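PDB 5WTN: replication initiation and membrane attachment protein from Geobacillus stearothermophilus 10, which probably acts in the primosome that starts or restarts bacterial DNA replication, forming a tetramer and a complex with a primosomal re-initiation protein. Local coordinates for residues V225-L236 with I261-A270. Residues are numbered along the deposited sequence; the frame is centred on the assembly and turned at random.
Sequences VTAKVKEAIKKL and IDIDALRRAA
Helices 227-236 and 263-270 run side by side in nearly the same direction, their axes 10.7 Å apart at 14°, with Val229 level with Ile263 at the N-terminal end and Leu236 level with Ala270 further on. No hydrogen bond joins them; the interface is almost wholly aliphatic. Ile263 fits against two residues a helical turn apart: its CG1 rests on Val229 CG2 at 3.8 Å, and its CG2 meets Ala232 CB at 3.7 Å. With CG1 anti to its own carbonyl carbon (chi1 -65°) and the chain extended beyond, CD1 reaches across to the backbone of Lys228. Cutting Ile263 back to an alanine removes the branches that meet Val229 and Ala232, and is likely to leave a gap against that helix. Ile261, just ahead of the second helix, places its CB 4.1 Å from Val229 CG2. This is parallel packing within the C-terminal helical part of the chain; helix 244-254 lies between the two in sequence and covers Leu236 and Leu266 with Met247. Further along, Leu236 forks: CD1 lies 3.8 Å from Leu266 CG, while CD2 touches Ala270 CB. Leu266 CD2 also lies against Ile233 CG1, 4.1 Å away. Arg267 flanks Leu236 with its aliphatic stem, and its NH1 hydrogen-bonds to Arg120 O of the second subunit. At the helix starts, Thr226 OG1 caps Val229 N at 3.2 Å, and the Asp262 carboxylate accepts weak capping bonds, OD1 from Asp264 N and OD2 from Ala265 N.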
loop_
_atom_site.group_PDB
_atom_site.type_symbol
_atom_site.label_atom_id
_atom_site.label_comp_id
_atom_site.label_asym_id
_atom_site.label_seq_id
_atom_site.Cartn_x
_atom_site.Cartn_y
_atom_site.Cartn_z
ATOM N N VAL A 225 -4.168 21.975 37.743
ATOM C CA VAL A 225 -4.728 21.792 36.429
ATOM C C VAL A 225 -3.580 21.946 35.443
ATOM O O VAL A 225 -3.066 23.041 35.200
ATOM C CB VAL A 225 -5.806 22.827 36.154
ATOM C CG1 VAL A 225 -6.293 22.731 34.721
ATOM C CG2 VAL A 225 -6.946 22.635 37.116
ATOM N N THR A 226 -3.196 20.818 34.864
ATOM C CA THR A 226 -2.076 20.768 33.957
ATOM C C THR A 226 -2.620 21.049 32.571
ATOM O O THR A 226 -3.829 21.197 32.397
ATOM C CB THR A 226 -1.426 19.379 34.008
ATOM O OG1 THR A 226 -2.420 18.378 33.753
ATOM C CG2 THR A 226 -0.827 19.129 35.385
ATOM N N ALA A 227 -1.745 21.120 31.578
ATOM C CA ALA A 227 -2.204 21.344 30.221
ATOM C C ALA A 227 -3.022 20.135 29.802
ATOM O O ALA A 227 -4.043 20.265 29.133
ATOM C CB ALA A 227 -1.033 21.531 29.294
ATOM N N LYS A 228 -2.573 18.955 30.207
ATOM C CA LYS A 228 -3.251 17.744 29.798
ATOM C C LYS A 228 -4.649 17.674 30.426
ATOM O O LYS A 228 -5.600 17.201 29.797
ATOM C CB LYS A 228 -2.385 16.514 30.108
ATOM C CG LYS A 228 -0.947 16.643 29.566
ATOM C CD LYS A 228 -0.278 15.271 29.339
ATOM C CE LYS A 228 1.137 15.402 28.746
ATOM N NZ LYS A 228 1.849 14.085 28.631
ATOM N N VAL A 229 -4.772 18.178 31.651
ATOM C CA VAL A 229 -6.050 18.191 32.361
ATOM C C VAL A 229 -6.965 19.266 31.790
ATOM O O VAL A 229 -8.160 19.036 31.576
ATOM C CB VAL A 229 -5.862 18.425 33.888
ATOM C CG1 VAL A 229 -7.131 18.982 34.516
ATOM C CG2 VAL A 229 -5.449 17.142 34.590
ATOM N N LYS A 230 -6.388 20.442 31.553
ATOM C CA LYS A 230 -7.112 21.578 31.003
ATOM C C LYS A 230 -7.676 21.208 29.633
ATOM O O LYS A 230 -8.833 21.494 29.314
ATOM C CB LYS A 230 -6.180 22.781 30.927
ATOM C CG LYS A 230 -6.812 24.055 30.387
ATOM C CD LYS A 230 -5.819 25.224 30.408
ATOM C CE LYS A 230 -6.145 26.274 29.346
ATOM N NZ LYS A 230 -5.969 25.758 27.951
ATOM N N GLU A 231 -6.861 20.525 28.841
ATOM C CA GLU A 231 -7.290 20.024 27.548
ATOM C C GLU A 231 -8.458 19.059 27.754
ATOM O O GLU A 231 -9.440 19.089 27.018
ATOM C CB GLU A 231 -6.109 19.335 26.852
ATOM C CG GLU A 231 -6.388 18.759 25.464
ATOM C CD GLU A 231 -5.203 17.946 24.915
ATOM O OE1 GLU A 231 -5.406 17.156 23.957
ATOM O OE2 GLU A 231 -4.068 18.098 25.439
ATOM N N ALA A 232 -8.365 18.225 28.786
ATOM C CA ALA A 232 -9.371 17.203 29.038
ATOM C C ALA A 232 -10.675 17.831 29.498
ATOM O O ALA A 232 -11.769 17.431 29.080
ATOM C CB ALA A 232 -8.867 16.237 30.076
ATOM N N ILE A 233 -10.549 18.812 30.382
ATOM C CA ILE A 233 -11.696 19.552 30.879
ATOM C C ILE A 233 -12.478 20.155 29.722
ATOM O O ILE A 233 -13.691 19.977 29.635
ATOM C CB ILE A 233 -11.244 20.651 31.846
ATOM C CG1 ILE A 233 -10.855 20.030 33.193
ATOM C CG2 ILE A 233 -12.319 21.719 31.995
ATOM C CD1 ILE A 233 -10.481 21.043 34.244
ATOM N N LYS A 234 -11.761 20.842 28.835
ATOM C CA LYS A 234 -12.324 21.440 27.634
ATOM C C LYS A 234 -13.177 20.447 26.854
ATOM O O LYS A 234 -14.312 20.743 26.500
ATOM C CB LYS A 234 -11.189 21.957 26.740
ATOM C CG LYS A 234 -10.983 23.468 26.751
ATOM C CD LYS A 234 -9.589 23.856 26.224
ATOM C CE LYS A 234 -9.407 23.560 24.734
ATOM N NZ LYS A 234 -7.958 23.457 24.305
ATOM N N LYS A 235 -12.637 19.262 26.592
ATOM C CA LYS A 235 -13.338 18.289 25.761
ATOM C C LYS A 235 -14.562 17.795 26.489
ATOM O O LYS A 235 -15.605 17.576 25.878
ATOM C CB LYS A 235 -12.438 17.109 25.402
ATOM C CG LYS A 235 -11.083 17.496 24.849
ATOM C CD LYS A 235 -10.515 16.373 23.991
ATOM C CE LYS A 235 -9.153 16.731 23.402
ATOM N NZ LYS A 235 -8.460 15.505 22.903
ATOM N N LEU A 236 -14.430 17.617 27.798
ATOM C CA LEU A 236 -15.530 17.100 28.595
ATOM C C LEU A 236 -16.680 18.111 28.642
ATOM O O LEU A 236 -17.848 17.769 28.409
ATOM C CB LEU A 236 -15.029 16.749 29.984
ATOM C CG LEU A 236 -14.182 15.478 29.946
ATOM C CD1 LEU A 236 -13.514 15.206 31.294
ATOM C CD2 LEU A 236 -15.050 14.303 29.512
ATOM N N ILE A 261 -4.872 15.221 39.536
ATOM C CA ILE A 261 -6.170 14.868 38.973
ATOM C C ILE A 261 -6.039 13.739 37.958
ATOM O O ILE A 261 -5.307 13.855 36.976
ATOM C CB ILE A 261 -6.816 16.081 38.293
ATOM C CG1 ILE A 261 -6.968 17.211 39.303
ATOM C CG2 ILE A 261 -8.168 15.718 37.703
ATOM C CD1 ILE A 261 -7.422 18.497 38.689
ATOM N N ASP A 262 -6.750 12.644 38.187
ATOM C CA ASP A 262 -6.677 11.536 37.249
ATOM C C ASP A 262 -7.732 11.739 36.179
ATOM O O ASP A 262 -8.934 11.746 36.463
ATOM C CB ASP A 262 -6.889 10.199 37.947
ATOM C CG ASP A 262 -6.887 9.038 36.976
ATOM O OD1 ASP A 262 -6.161 9.125 35.954
ATOM O OD2 ASP A 262 -7.609 8.045 37.232
ATOM N N ILE A 263 -7.273 11.897 34.945
ATOM C CA ILE A 263 -8.152 12.235 33.843
ATOM C C ILE A 263 -9.108 11.096 33.528
ATOM O O ILE A 263 -10.272 11.330 33.200
ATOM C CB ILE A 263 -7.339 12.627 32.610
ATOM C CG1 ILE A 263 -6.550 13.909 32.900
ATOM C CG2 ILE A 263 -8.238 12.826 31.420
ATOM C CD1 ILE A 263 -5.737 14.410 31.732
ATOM N N ASP A 264 -8.614 9.865 33.642
ATOM C CA ASP A 264 -9.458 8.678 33.509
ATOM C C ASP A 264 -10.653 8.754 34.464
ATOM O O ASP A 264 -11.792 8.574 34.048
ATOM C CB ASP A 264 -8.636 7.403 33.750
ATOM C CG ASP A 264 -8.120 6.767 32.450
ATOM O OD1 ASP A 264 -7.944 7.487 31.433
ATOM O OD2 ASP A 264 -7.891 5.532 32.454
ATOM N N ALA A 265 -10.387 9.063 35.732
ATOM C CA ALA A 265 -11.434 9.188 36.750
ATOM C C ALA A 265 -12.370 10.375 36.501
ATOM O O ALA A 265 -13.583 10.272 36.715
ATOM C CB ALA A 265 -10.814 9.303 38.113
ATOM N N LEU A 266 -11.802 11.500 36.069
ATOM C CA LEU A 266 -12.587 12.663 35.668
ATOM C C LEU A 266 -13.528 12.323 34.515
ATOM O O LEU A 266 -14.699 12.672 34.554
ATOM C CB LEU A 266 -11.661 13.802 35.255
ATOM C CG LEU A 266 -12.335 15.121 34.885
ATOM C CD1 LEU A 266 -13.097 15.684 36.060
ATOM C CD2 LEU A 266 -11.319 16.125 34.425
ATOM N N ARG A 267 -13.009 11.637 33.499
ATOM C CA ARG A 267 -13.817 11.200 32.363
ATOM C C ARG A 267 -15.029 10.388 32.801
ATOM O O ARG A 267 -16.135 10.617 32.314
ATOM C CB ARG A 267 -12.975 10.409 31.339
ATOM C CG ARG A 267 -12.004 11.279 30.504
ATOM C CD ARG A 267 -11.180 10.493 29.459
ATOM N NE ARG A 267 -11.989 9.744 28.483
ATOM C CZ ARG A 267 -11.481 9.110 27.420
ATOM N NH1 ARG A 267 -10.171 9.157 27.191
ATOM N NH2 ARG A 267 -12.277 8.441 26.576
ATOM N N ARG A 268 -14.827 9.456 33.729
ATOM C CA ARG A 268 -15.929 8.650 34.251
ATOM C C ARG A 268 -16.976 9.502 34.950
ATOM O O ARG A 268 -18.163 9.352 34.697
ATOM C CB ARG A 268 -15.416 7.589 35.223
ATOM C CG ARG A 268 -14.451 6.599 34.588
ATOM C CD ARG A 268 -14.268 5.327 35.418
ATOM N NE ARG A 268 -13.036 4.648 35.022
ATOM C CZ ARG A 268 -11.874 4.792 35.655
ATOM N NH1 ARG A 268 -11.798 5.573 36.733
ATOM N NH2 ARG A 268 -10.791 4.152 35.220
ATOM N N ALA A 269 -16.523 10.380 35.838
ATOM C CA ALA A 269 -17.403 11.275 36.574
ATOM C C ALA A 269 -18.262 12.083 35.613
ATOM O O ALA A 269 -19.470 12.229 35.817
ATOM C CB ALA A 269 -16.586 12.204 37.433
ATOM N N ALA A 270 -17.619 12.605 34.571
ATOM C CA ALA A 270 -18.289 13.354 33.519
ATOM C C ALA A 270 -19.327 12.494 32.798
ATOM O O ALA A 270 -20.481 12.909 32.646
ATOM C CB ALA A 270 -17.268 13.900 32.540
#